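Local coordinates for protein nucleoporin nup120 (Schizosaccharomyces pombe, PDB 4GQ2) that serves as a structural component of the nuclear pore complex, and nucleoporins of this kind can also dock transiently associated transport factors, at residues T532-A537 with A541-P546; A676-V681 with H792-S797; G191-I196 with K260-S265; L175-S180 with N248-L253. One frame throughout, in Å; residues are numbered along the deposited sequence.

In the fold
All four contacts are structural packing within a nuclear pore scaffold protein. Interactions 3 and 4 join the same two neighbouring four-stranded propeller blades, 173-210 and 238-274; their centres are about 7 Å apart, and L262 N lies 2.6 Å from L250 O, probably as a hydrogen bond between adjacent strands. Interaction 1 is a hairpin in another sheet of the propeller, its centre about 33 Å from that of interaction 3. Interaction 2, between helices, has its centre about 14 Å from that of interaction 1 and touches it: F542 CZ lies 3.2 Å from S677 OG, and R544 packs on V681. The hairpin thus meets the helical part; interaction 2 lies about 37 Å from interaction 4 and interaction 1 about 26 Å, centre to centre.

Interaction 1 (T532-A537 with A541-P546); sequences TYINYA and AFIRDP
I534 and A541 form the antiparallel hydrogen-bonded pair of this hairpin. I534 N gives a nearly straight bond of 2.7 Å to A541 O (165° at the hydrogen), while A541 N returns a more bent one of 2.9 Å to I534 O. The small A541 methyl fits against the edge of the Y536 ring, 3.9 Å from CE2. On the other face of the sheet Y533 and F542, a non-hydrogen-bonded pair, run side by side, and the F542 edge is turned toward the Y533 face in an offset edge-to-face pair with planes at 76°. I543 CG1 stands anti to the carbonyl carbon (chi1 -59°), which carries this branch toward the other strand: CG1 lies 3.6 Å from I534 CD1, and CD1 3.6 Å from T532 CG2. An alanine here is likely to leave both methyls without their partner and open a gap toward them and toward I376 of strand 373-382, on which I543 also packs. A water accepts from T532 N and donates to I543 O. In the next shell Y533 OH bonds to V89 O, and strand 3-11 flanks the hairpin. Two direct backbone bonds and one water bridge thus combine with apolar contacts of branched and aromatic side chains.

Interaction 2 (A676-V681 with H792-S797); sequences ASVARV and HATVIS
V678 and T794 supply the closest apolar contact between 676-681 and 792-797, which lie on helices 672-703 and 790-803. The T794 CG2 methyl sits against both branches of V678, 3.8 Å from CG2 and 3.9 Å from CG1, with the two side chains crossing at about a right angle. It can do so because CG2 stands anti to the T794 backbone N (chi1 -56° for OG1), which leaves the hydroxyl on another branch. About a turn along helix 672-703, V681 CG1 meets CG1 of V795, the residue after T794, at 4.0 Å, and V795 CG2 lies at a looser 4.3 Å from V678 CG1. Beta-branched residues suit the site: they are compact and offer two branches close to the backbone.

No hydrogen bond passes between the two segments; the hydroxyl at the contact is served locally. T794 OG1 bonds to P790 O, one turn back, and to S780 N, so a hydroxyl on a buried residue is satisfied while its methyl packs.

The short axes pass 9.7 Å apart at 46°. Strands 3-11 and 539-544 also touch helix 672-703, through S677 and V681, so this is helix-on-helix packing where the Nup120 helical domain adjoins its beta-propeller.

Interaction 3 (G191-I196 with K260-S265); sequences GGLTKI and KVLDLS
K195 reaches across from its strand to L264, and its long chain can be followed atom by atom. CB sets out toward residues 260-265 but is still 6.2 Å from L264 CD2. CG lies anti to the backbone N (chi1 -173°), so the chain begins extended and carries on across the space between the strands; CD is nearer, 5.2 Å from the same methyl. A bend at chi3 then turns the chain, and CE comes into van der Waals contact with L264 CD2 at 3.8 Å, the two side chains meeting at a slant. The tip, NZ, makes a weak hydrogen bond of 3.2 Å to the backbone oxygen L264 O. A stronger hold comes from N267 OD1, so the buried ammonium group has two oxygens of the neighbouring blade within its grasp.

The setting is a beta-propeller, in which four-stranded sheets are packed face to face around a common axis. Strand 193-199 is the third strand of one blade and strand 258-263 the third of the next, and side chains rather than backbone bonds must bridge between them: the CA atoms of K195 and L264 are 9.4 Å apart.

Nearby, L193 and L262 approach tip to tip, CD2 to CD2 at 4.1 Å. Leucine suits both positions, since each can extend its branched end from an equivalent place on a facing sheet. L262 also packs on I210 of the first blade and on L250 and M252 in its own, while L193 rests on I210 and S187.

Interaction 4 (L175-S180 with N248-L253); sequences LMAAIS and NVLVML
I179 and L250 make the tight part of this contact: the terminal methyls I179 CD1 and L250 CD1 meet at 3.7 Å, with the side chains crossing at about a right angle. I179 follows the last residue of strand 173-178; its CG1 lies anti to the carbonyl carbon (chi1 -64°), and the second torsion (chi2 -48°) then turns CD1 to meet the leucine of the neighbouring blade. The same leucine methyl also touches A177, though more loosely, 4.4 Å from CB; alanine is short, and L250 must supply the reach. Further apolar neighbours touch the same residues: F243, C185 and L264 on I179, and L262 on L250.

At the start of 248-253, just before the strand, the contact thins. N248 is exposed, and its OD1 comes no nearer than 4.5 Å to I179 CG2, a distance at which a polar oxygen and a methyl are merely neighbours. Asparagine is at home here because its amide can meet water, and its backbone is bonded to L264 instead. The paired CA atoms, I179 with N248 and A177 with L250, are 8.6 and 8.7 Å apart, a separation that only side chains can span between blades of the propeller.

With no hydrogen bond between the segments, adhesion here rests on dispersion and on burying L250, probably with little directional preference.

Interaction 1 (T532-A537 with A541-P546)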
loop_
_atom_site.group_PDB
_atom_site.type_symbol
_atom_site.label_atom_id
_atom_site.label_comp_id
_atom_site.label_asym_id
_atom_site.label_seq_id
_atom_site.Cartn_x
_atom_site.Cartn_y
_atom_site.Cartn_z
ATOM N N THR A 532 -12.751 -3.672 23.562
ATOM C CA THR A 532 -11.927 -2.958 24.529
ATOM C C THR A 532 -10.772 -2.222 23.838
ATOM O O THR A 532 -9.871 -2.832 23.246
ATOM C CB THR A 532 -11.415 -3.861 25.677
ATOM O OG1 THR A 532 -10.199 -3.312 26.206
ATOM C CG2 THR A 532 -11.145 -5.257 25.190
ATOM N N TYR A 533 -10.837 -0.897 23.910
ATOM C CA TYR A 533 -9.822 -0.023 23.344
ATOM C C TYR A 533 -8.608 0.034 24.256
ATOM O O TYR A 533 -8.740 0.053 25.474
ATOM C CB TYR A 533 -10.386 1.388 23.172
ATOM C CG TYR A 533 -11.413 1.529 22.072
ATOM C CD1 TYR A 533 -12.758 1.222 22.298
ATOM C CD2 TYR A 533 -11.047 1.988 20.806
ATOM C CE1 TYR A 533 -13.705 1.358 21.294
ATOM C CE2 TYR A 533 -11.987 2.125 19.797
ATOM C CZ TYR A 533 -13.312 1.809 20.043
ATOM O OH TYR A 533 -14.250 1.952 19.041
ATOM N N ILE A 534 -7.430 0.062 23.646
ATOM C CA ILE A 534 -6.164 0.224 24.351
ATOM C C ILE A 534 -5.539 1.521 23.872
ATOM O O ILE A 534 -5.293 1.683 22.675
ATOM C CB ILE A 534 -5.192 -0.930 24.040
ATOM C CG1 ILE A 534 -5.797 -2.275 24.445
ATOM C CG2 ILE A 534 -3.867 -0.708 24.742
ATOM C CD1 ILE A 534 -5.208 -3.452 23.696
ATOM N N ASN A 535 -5.267 2.431 24.804
ATOM C CA ASN A 535 -4.787 3.763 24.448
ATOM C C ASN A 535 -3.316 3.977 24.731
ATOM O O ASN A 535 -2.894 4.006 25.893
ATOM C CB ASN A 535 -5.634 4.833 25.140
ATOM C CG ASN A 535 -7.097 4.715 24.790
ATOM O OD1 ASN A 535 -7.464 4.768 23.616
ATOM N ND2 ASN A 535 -7.945 4.536 25.805
ATOM N N TYR A 536 -2.538 4.102 23.656
ATOM C CA TYR A 536 -1.109 4.396 23.748
ATOM C C TYR A 536 -0.927 5.880 23.497
ATOM O O TYR A 536 -1.876 6.559 23.122
ATOM C CB TYR A 536 -0.297 3.577 22.733
ATOM C CG TYR A 536 -0.384 2.074 22.927
ATOM C CD1 TYR A 536 0.432 1.427 23.848
ATOM C CD2 TYR A 536 -1.280 1.302 22.186
ATOM C CE1 TYR A 536 0.358 0.060 24.038
ATOM C CE2 TYR A 536 -1.354 -0.072 22.361
ATOM C CZ TYR A 536 -0.535 -0.684 23.295
ATOM O OH TYR A 536 -0.594 -2.040 23.490
ATOM N N ALA A 537 0.297 6.369 23.677
ATOM C CA ALA A 537 0.592 7.798 23.605
ATOM C C ALA A 537 0.479 8.396 22.206
ATOM O O ALA A 537 0.426 9.623 22.070
ATOM C CB ALA A 537 1.962 8.087 24.206
ATOM N N ALA A 541 -5.610 0.914 19.913
ATOM C CA ALA A 541 -5.608 -0.494 19.588
ATOM C C ALA A 541 -6.817 -1.190 20.202
ATOM O O ALA A 541 -7.531 -0.605 21.019
ATOM C CB ALA A 541 -4.314 -1.128 20.068
ATOM N N PHE A 542 -7.064 -2.425 19.781
ATOM C CA PHE A 542 -8.024 -3.287 20.467
ATOM C C PHE A 542 -7.525 -4.709 20.567
ATOM O O PHE A 542 -6.681 -5.138 19.783
ATOM C CB PHE A 542 -9.419 -3.270 19.830
ATOM C CG PHE A 542 -9.508 -2.498 18.558
ATOM C CD1 PHE A 542 -9.078 -3.048 17.356
ATOM C CD2 PHE A 542 -10.044 -1.220 18.557
ATOM C CE1 PHE A 542 -9.168 -2.327 16.174
ATOM C CE2 PHE A 542 -10.138 -0.495 17.380
ATOM C CZ PHE A 542 -9.701 -1.049 16.188
ATOM N N ILE A 543 -8.058 -5.428 21.547
ATOM C CA ILE A 543 -7.681 -6.814 21.788
ATOM C C ILE A 543 -8.357 -7.708 20.752
ATOM O O ILE A 543 -9.457 -7.401 20.278
ATOM C CB ILE A 543 -8.042 -7.245 23.233
ATOM C CG1 ILE A 543 -7.321 -6.344 24.243
ATOM C CG2 ILE A 543 -7.662 -8.699 23.490
ATOM C CD1 ILE A 543 -7.826 -6.462 25.664
ATOM N N ARG A 544 -7.674 -8.790 20.386
ATOM C CA ARG A 544 -8.230 -9.821 19.508
ATOM C C ARG A 544 -7.561 -11.164 19.766
ATOM O O ARG A 544 -6.436 -11.223 20.274
ATOM C CB ARG A 544 -8.105 -9.424 18.027
ATOM C CG ARG A 544 -6.692 -9.129 17.538
ATOM C CD ARG A 544 -6.684 -8.880 16.033
ATOM N NE ARG A 544 -5.364 -9.091 15.432
ATOM C CZ ARG A 544 -4.835 -10.285 15.161
ATOM N NH1 ARG A 544 -5.501 -11.400 15.442
ATOM N NH2 ARG A 544 -3.627 -10.363 14.611
ATOM N N ASP A 545 -8.277 -12.236 19.434
ATOM C CA ASP A 545 -7.744 -13.595 19.501
ATOM C C ASP A 545 -6.927 -13.872 18.248
ATOM O O ASP A 545 -7.249 -13.355 17.174
ATOM C CB ASP A 545 -8.881 -14.624 19.602
ATOM C CG ASP A 545 -9.531 -14.662 20.980
ATOM O OD1 ASP A 545 -8.973 -14.095 21.946
ATOM O OD2 ASP A 545 -10.611 -15.276 21.098
ATOM N N PRO A 546 -5.872 -14.693 18.374
ATOM C CA PRO A 546 -5.114 -15.066 17.186
ATOM C C PRO A 546 -5.928 -16.014 16.319
ATOM O O PRO A 546 -6.716 -16.804 16.849
ATOM C CB PRO A 546 -3.888 -15.811 17.753
ATOM C CG PRO A 546 -3.935 -15.640 19.239
ATOM C CD PRO A 546 -5.365 -15.362 19.584
HETATM O O HOH W 1 -11.397 -5.955 21.882
#

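Interaction 2 (A676-V681 with H792-S797)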
loop_
_atom_site.group_PDB
_atom_site.type_symbol
_atom_site.label_atom_id
_atom_site.label_comp_id
_atom_site.label_asym_id
_atom_site.label_seq_id
_atom_site.Cartn_x
_atom_site.Cartn_y
_atom_site.Cartn_z
ATOM N N ALA A 676 -9.929 1.027 8.072
ATOM C CA ALA A 676 -8.507 1.103 8.418
ATOM C C ALA A 676 -8.089 -0.041 9.339
ATOM O O ALA A 676 -7.031 -0.639 9.157
ATOM C CB ALA A 676 -8.189 2.440 9.055
ATOM N N SER A 677 -8.935 -0.352 10.317
ATOM C CA SER A 677 -8.636 -1.394 11.297
ATOM C C SER A 677 -8.588 -2.767 10.642
ATOM O O SER A 677 -7.639 -3.531 10.847
ATOM C CB SER A 677 -9.680 -1.377 12.415
ATOM O OG SER A 677 -9.622 -0.144 13.120
ATOM N N VAL A 678 -9.612 -3.063 9.843
ATOM C CA VAL A 678 -9.703 -4.325 9.119
ATOM C C VAL A 678 -8.505 -4.515 8.187
ATOM O O VAL A 678 -7.878 -5.588 8.191
ATOM C CB VAL A 678 -11.031 -4.430 8.338
ATOM C CG1 VAL A 678 -11.004 -5.613 7.380
ATOM C CG2 VAL A 678 -12.204 -4.551 9.310
ATOM N N ALA A 679 -8.178 -3.469 7.420
ATOM C CA ALA A 679 -7.032 -3.499 6.502
ATOM C C ALA A 679 -5.720 -3.850 7.194
ATOM O O ALA A 679 -4.925 -4.614 6.658
ATOM C CB ALA A 679 -6.900 -2.181 5.750
ATOM N N ARG A 680 -5.500 -3.312 8.390
ATOM C CA ARG A 680 -4.267 -3.589 9.128
ATOM C C ARG A 680 -4.210 -5.036 9.596
ATOM O O ARG A 680 -3.178 -5.699 9.451
ATOM C CB ARG A 680 -4.083 -2.595 10.285
ATOM C CG ARG A 680 -3.711 -1.202 9.783
ATOM C CD ARG A 680 -3.660 -0.129 10.866
ATOM N NE ARG A 680 -3.250 1.148 10.283
ATOM C CZ ARG A 680 -1.992 1.575 10.184
ATOM N NH1 ARG A 680 -0.989 0.856 10.677
ATOM N NH2 ARG A 680 -1.742 2.747 9.609
ATOM N N VAL A 681 -5.326 -5.538 10.126
ATOM C CA VAL A 681 -5.396 -6.939 10.543
ATOM C C VAL A 681 -5.249 -7.883 9.338
ATOM O O VAL A 681 -4.485 -8.850 9.408
ATOM C CB VAL A 681 -6.690 -7.248 11.332
ATOM C CG1 VAL A 681 -6.846 -8.744 11.558
ATOM C CG2 VAL A 681 -6.692 -6.508 12.659
ATOM N N HIS A 792 -14.358 -8.035 13.899
ATOM C CA HIS A 792 -14.115 -9.470 13.750
ATOM C C HIS A 792 -14.905 -10.092 12.618
ATOM O O HIS A 792 -14.413 -10.994 11.926
ATOM C CB HIS A 792 -14.398 -10.201 15.062
ATOM C CG HIS A 792 -14.127 -11.686 14.995
ATOM N ND1 HIS A 792 -12.899 -12.205 15.181
ATOM C CD2 HIS A 792 -14.968 -12.759 14.709
ATOM C CE1 HIS A 792 -12.950 -13.545 15.039
ATOM N NE2 HIS A 792 -14.216 -13.883 14.747
ATOM N N ALA A 793 -16.133 -9.620 12.407
ATOM C CA ALA A 793 -16.985 -10.188 11.359
ATOM C C ALA A 793 -16.473 -9.835 9.971
ATOM O O ALA A 793 -16.502 -10.668 9.071
ATOM C CB ALA A 793 -18.438 -9.750 11.531
ATOM N N THR A 794 -16.011 -8.599 9.798
ATOM C CA THR A 794 -15.498 -8.157 8.498
ATOM C C THR A 794 -14.216 -8.913 8.124
ATOM O O THR A 794 -14.098 -9.445 7.014
ATOM C CB THR A 794 -15.327 -6.631 8.453
ATOM O OG1 THR A 794 -16.584 -6.023 8.777
ATOM C CG2 THR A 794 -14.888 -6.151 7.067
ATOM N N VAL A 795 -13.285 -9.002 9.070
ATOM C CA VAL A 795 -12.076 -9.785 8.866
ATOM C C VAL A 795 -12.455 -11.192 8.410
ATOM O O VAL A 795 -12.114 -11.602 7.292
ATOM C CB VAL A 795 -11.207 -9.839 10.137
ATOM C CG1 VAL A 795 -9.962 -10.677 9.890
ATOM C CG2 VAL A 795 -10.824 -8.432 10.581
ATOM N N ILE A 796 -13.188 -11.906 9.266
ATOM C CA ILE A 796 -13.585 -13.293 9.003
ATOM C C ILE A 796 -14.279 -13.437 7.652
ATOM O O ILE A 796 -13.959 -14.343 6.880
ATOM C CB ILE A 796 -14.442 -13.867 10.165
ATOM C CG1 ILE A 796 -13.547 -14.302 11.330
ATOM C CG2 ILE A 796 -15.306 -15.037 9.712
ATOM C CD1 ILE A 796 -12.680 -15.513 11.047
ATOM N N SER A 797 -15.207 -12.529 7.353
ATOM C CA SER A 797 -15.905 -12.549 6.064
ATOM C C SER A 797 -14.942 -12.364 4.896
ATOM O O SER A 797 -15.023 -13.095 3.903
ATOM C CB SER A 797 -16.999 -11.481 6.018
ATOM O OG SER A 797 -17.887 -11.632 7.111
#

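Interaction 3 (G191-I196 with K260-S265)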
loop_
_atom_site.group_PDB
_atom_site.type_symbol
_atom_site.label_atom_id
_atom_site.label_comp_id
_atom_site.label_asym_id
_atom_site.label_seq_id
_atom_site.Cartn_x
_atom_site.Cartn_y
_atom_site.Cartn_z
ATOM N N GLY A 191 -6.347 16.831 49.892
ATOM C CA GLY A 191 -7.560 16.417 50.592
ATOM C C GLY A 191 -8.752 17.299 50.275
ATOM O O GLY A 191 -8.595 18.491 49.992
ATOM N N GLY A 192 -9.947 16.715 50.332
ATOM C CA GLY A 192 -11.174 17.453 50.052
ATOM C C GLY A 192 -11.845 17.117 48.730
ATOM O O GLY A 192 -11.248 16.492 47.850
ATOM N N LEU A 193 -13.094 17.552 48.594
ATOM C CA LEU A 193 -13.930 17.203 47.450
ATOM C C LEU A 193 -15.034 18.238 47.238
ATOM O O LEU A 193 -15.801 18.537 48.153
ATOM C CB LEU A 193 -14.543 15.809 47.650
ATOM C CG LEU A 193 -15.438 15.216 46.557
ATOM C CD1 LEU A 193 -14.613 14.614 45.426
ATOM C CD2 LEU A 193 -16.366 14.169 47.151
ATOM N N THR A 194 -15.111 18.767 46.022
ATOM C CA THR A 194 -16.125 19.755 45.666
ATOM C C THR A 194 -17.090 19.223 44.606
ATOM O O THR A 194 -16.728 18.370 43.791
ATOM C CB THR A 194 -15.487 21.078 45.176
ATOM O OG1 THR A 194 -16.515 22.040 44.917
ATOM C CG2 THR A 194 -14.683 20.869 43.897
ATOM N N LYS A 195 -18.321 19.722 44.631
ATOM C CA LYS A 195 -19.245 19.496 43.530
ATOM C C LYS A 195 -19.505 20.830 42.847
ATOM O O LYS A 195 -20.126 21.725 43.425
ATOM C CB LYS A 195 -20.556 18.854 44.002
ATOM C CG LYS A 195 -21.479 18.455 42.858
ATOM C CD LYS A 195 -22.878 18.089 43.331
ATOM C CE LYS A 195 -22.966 16.636 43.768
ATOM N NZ LYS A 195 -24.317 16.307 44.300
ATOM N N ILE A 196 -18.999 20.965 41.626
ATOM C CA ILE A 196 -19.244 22.148 40.819
ATOM C C ILE A 196 -20.531 21.951 40.019
ATOM O O ILE A 196 -20.637 21.003 39.245
ATOM C CB ILE A 196 -18.047 22.449 39.890
ATOM C CG1 ILE A 196 -16.774 22.646 40.725
ATOM C CG2 ILE A 196 -18.331 23.669 39.018
ATOM C CD1 ILE A 196 -15.482 22.553 39.942
ATOM N N LYS A 260 -15.419 4.115 50.351
ATOM C CA LYS A 260 -16.564 4.943 50.723
ATOM C C LYS A 260 -17.600 5.048 49.610
ATOM O O LYS A 260 -17.256 5.164 48.430
ATOM C CB LYS A 260 -16.103 6.356 51.097
ATOM C CG LYS A 260 -14.837 6.410 51.939
ATOM C CD LYS A 260 -14.569 7.810 52.467
ATOM C CE LYS A 260 -13.347 7.803 53.373
ATOM N NZ LYS A 260 -13.115 9.110 54.047
ATOM N N VAL A 261 -18.869 5.019 50.003
ATOM C CA VAL A 261 -19.980 5.268 49.087
ATOM C C VAL A 261 -20.624 6.610 49.424
ATOM O O VAL A 261 -21.168 6.786 50.518
ATOM C CB VAL A 261 -21.047 4.162 49.169
ATOM C CG1 VAL A 261 -22.071 4.325 48.056
ATOM C CG2 VAL A 261 -20.397 2.791 49.101
ATOM N N LEU A 262 -20.547 7.555 48.489
ATOM C CA LEU A 262 -21.129 8.880 48.678
ATOM C C LEU A 262 -22.466 8.988 47.957
ATOM O O LEU A 262 -22.553 8.733 46.753
ATOM C CB LEU A 262 -20.180 9.963 48.166
ATOM C CG LEU A 262 -20.524 11.400 48.563
ATOM C CD1 LEU A 262 -19.906 11.746 49.911
ATOM C CD2 LEU A 262 -20.053 12.376 47.495
ATOM N N ASP A 263 -23.508 9.360 48.695
ATOM C CA ASP A 263 -24.827 9.521 48.098
ATOM C C ASP A 263 -24.968 10.937 47.559
ATOM O O ASP A 263 -25.039 11.897 48.326
ATOM C CB ASP A 263 -25.932 9.209 49.108
ATOM C CG ASP A 263 -27.317 9.233 48.491
ATOM O OD1 ASP A 263 -27.469 8.848 47.313
ATOM O OD2 ASP A 263 -28.264 9.640 49.192
ATOM N N LEU A 264 -25.003 11.046 46.233
ATOM C CA LEU A 264 -25.036 12.337 45.545
ATOM C C LEU A 264 -26.382 13.059 45.645
ATOM O O LEU A 264 -26.454 14.270 45.430
ATOM C CB LEU A 264 -24.651 12.159 44.076
ATOM C CG LEU A 264 -23.218 11.722 43.784
ATOM C CD1 LEU A 264 -23.166 10.973 42.462
ATOM C CD2 LEU A 264 -22.268 12.912 43.782
ATOM N N SER A 265 -27.445 12.320 45.957
ATOM C CA SER A 265 -28.754 12.936 46.171
ATOM C C SER A 265 -28.736 13.809 47.424
ATOM O O SER A 265 -29.375 14.860 47.460
ATOM C CB SER A 265 -29.860 11.879 46.266
ATOM O OG SER A 265 -29.627 10.988 47.340
#

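Interaction 4 (L175-S180 with N248-L253)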
loop_
_atom_site.group_PDB
_atom_site.type_symbol
_atom_site.label_atom_id
_atom_site.label_comp_id
_atom_site.label_asym_id
_atom_site.label_seq_id
_atom_site.Cartn_x
_atom_site.Cartn_y
_atom_site.Cartn_z
ATOM N N LEU A 175 -8.503 14.848 40.788
ATOM C CA LEU A 175 -9.299 13.876 40.049
ATOM C C LEU A 175 -10.688 14.429 39.766
ATOM O O LEU A 175 -11.201 15.250 40.532
ATOM C CB LEU A 175 -9.389 12.548 40.808
ATOM C CG LEU A 175 -8.094 11.759 41.060
ATOM C CD1 LEU A 175 -8.312 10.691 42.123
ATOM C CD2 LEU A 175 -7.556 11.133 39.780
ATOM N N MET A 176 -11.276 13.988 38.656
ATOM C CA MET A 176 -12.618 14.410 38.257
ATOM C C MET A 176 -13.536 13.215 38.058
ATOM O O MET A 176 -13.083 12.111 37.746
ATOM C CB MET A 176 -12.591 15.195 36.945
ATOM C CG MET A 176 -11.558 16.306 36.850
ATOM S SD MET A 176 -11.340 16.837 35.136
ATOM C CE MET A 176 -12.858 17.734 34.816
ATOM N N ALA A 177 -14.832 13.453 38.230
ATOM C CA ALA A 177 -15.858 12.511 37.800
ATOM C C ALA A 177 -17.118 13.282 37.436
ATOM O O ALA A 177 -17.806 13.817 38.311
ATOM C CB ALA A 177 -16.144 11.466 38.876
ATOM N N ALA A 178 -17.389 13.362 36.137
ATOM C CA ALA A 178 -18.619 13.945 35.621
ATOM C C ALA A 178 -19.822 13.242 36.241
ATOM O O ALA A 178 -19.883 12.013 36.282
ATOM C CB ALA A 178 -18.659 13.819 34.104
ATOM N N ILE A 179 -20.769 14.026 36.741
ATOM C CA ILE A 179 -21.990 13.474 37.330
ATOM C C ILE A 179 -23.110 13.530 36.296
ATOM O O ILE A 179 -23.973 12.651 36.247
ATOM C CB ILE A 179 -22.387 14.240 38.617
ATOM C CG1 ILE A 179 -21.316 14.075 39.707
ATOM C CG2 ILE A 179 -23.766 13.826 39.122
ATOM C CD1 ILE A 179 -20.845 12.652 39.937
ATOM N N SER A 180 -23.059 14.566 35.461
ATOM C CA SER A 180 -24.080 14.856 34.468
ATOM C C SER A 180 -23.563 15.927 33.513
ATOM O O SER A 180 -22.397 16.331 33.584
ATOM C CB SER A 180 -25.351 15.365 35.155
ATOM O OG SER A 180 -25.128 16.641 35.736
ATOM N N ASN A 248 -27.596 7.238 42.204
ATOM C CA ASN A 248 -26.966 8.555 42.252
ATOM C C ASN A 248 -25.824 8.525 43.280
ATOM O O ASN A 248 -25.895 9.145 44.342
ATOM C CB ASN A 248 -28.004 9.640 42.568
ATOM C CG ASN A 248 -27.595 11.013 42.060
ATOM O OD1 ASN A 248 -26.658 11.152 41.269
ATOM N ND2 ASN A 248 -28.306 12.042 42.513
ATOM N N VAL A 249 -24.770 7.791 42.933
ATOM C CA VAL A 249 -23.759 7.349 43.891
ATOM C C VAL A 249 -22.328 7.555 43.393
ATOM O O VAL A 249 -22.027 7.353 42.215
ATOM C CB VAL A 249 -23.988 5.859 44.249
ATOM C CG1 VAL A 249 -22.691 5.154 44.622
ATOM C CG2 VAL A 249 -25.027 5.735 45.355
ATOM N N LEU A 250 -21.459 7.961 44.314
ATOM C CA LEU A 250 -20.033 8.095 44.063
ATOM C C LEU A 250 -19.303 7.069 44.922
ATOM O O LEU A 250 -19.591 6.940 46.111
ATOM C CB LEU A 250 -19.577 9.510 44.422
ATOM C CG LEU A 250 -18.417 10.149 43.656
ATOM C CD1 LEU A 250 -18.831 10.487 42.229
ATOM C CD2 LEU A 250 -17.933 11.397 44.376
ATOM N N VAL A 251 -18.390 6.314 44.316
ATOM C CA VAL A 251 -17.548 5.376 45.065
ATOM C C VAL A 251 -16.122 5.904 45.095
ATOM O O VAL A 251 -15.523 6.162 44.048
ATOM C CB VAL A 251 -17.581 3.943 44.488
ATOM C CG1 VAL A 251 -16.619 3.035 45.245
ATOM C CG2 VAL A 251 -18.990 3.375 44.555
ATOM N N MET A 252 -15.594 6.072 46.303
ATOM C CA MET A 252 -14.280 6.670 46.498
ATOM C C MET A 252 -13.381 5.785 47.348
ATOM O O MET A 252 -13.852 5.060 48.230
ATOM C CB MET A 252 -14.412 8.048 47.150
ATOM C CG MET A 252 -15.512 8.918 46.558
ATOM S SD MET A 252 -15.968 10.320 47.596
ATOM C CE MET A 252 -16.613 9.512 49.058
ATOM N N LEU A 253 -12.084 5.848 47.059
ATOM C CA LEU A 253 -11.058 5.238 47.885
ATOM C C LEU A 253 -10.150 6.329 48.440
ATOM O O LEU A 253 -9.730 7.232 47.705
ATOM C CB LEU A 253 -10.253 4.215 47.084
ATOM C CG LEU A 253 -9.150 3.447 47.816
ATOM C CD1 LEU A 253 -9.660 2.776 49.086
ATOM C CD2 LEU A 253 -8.539 2.414 46.889
#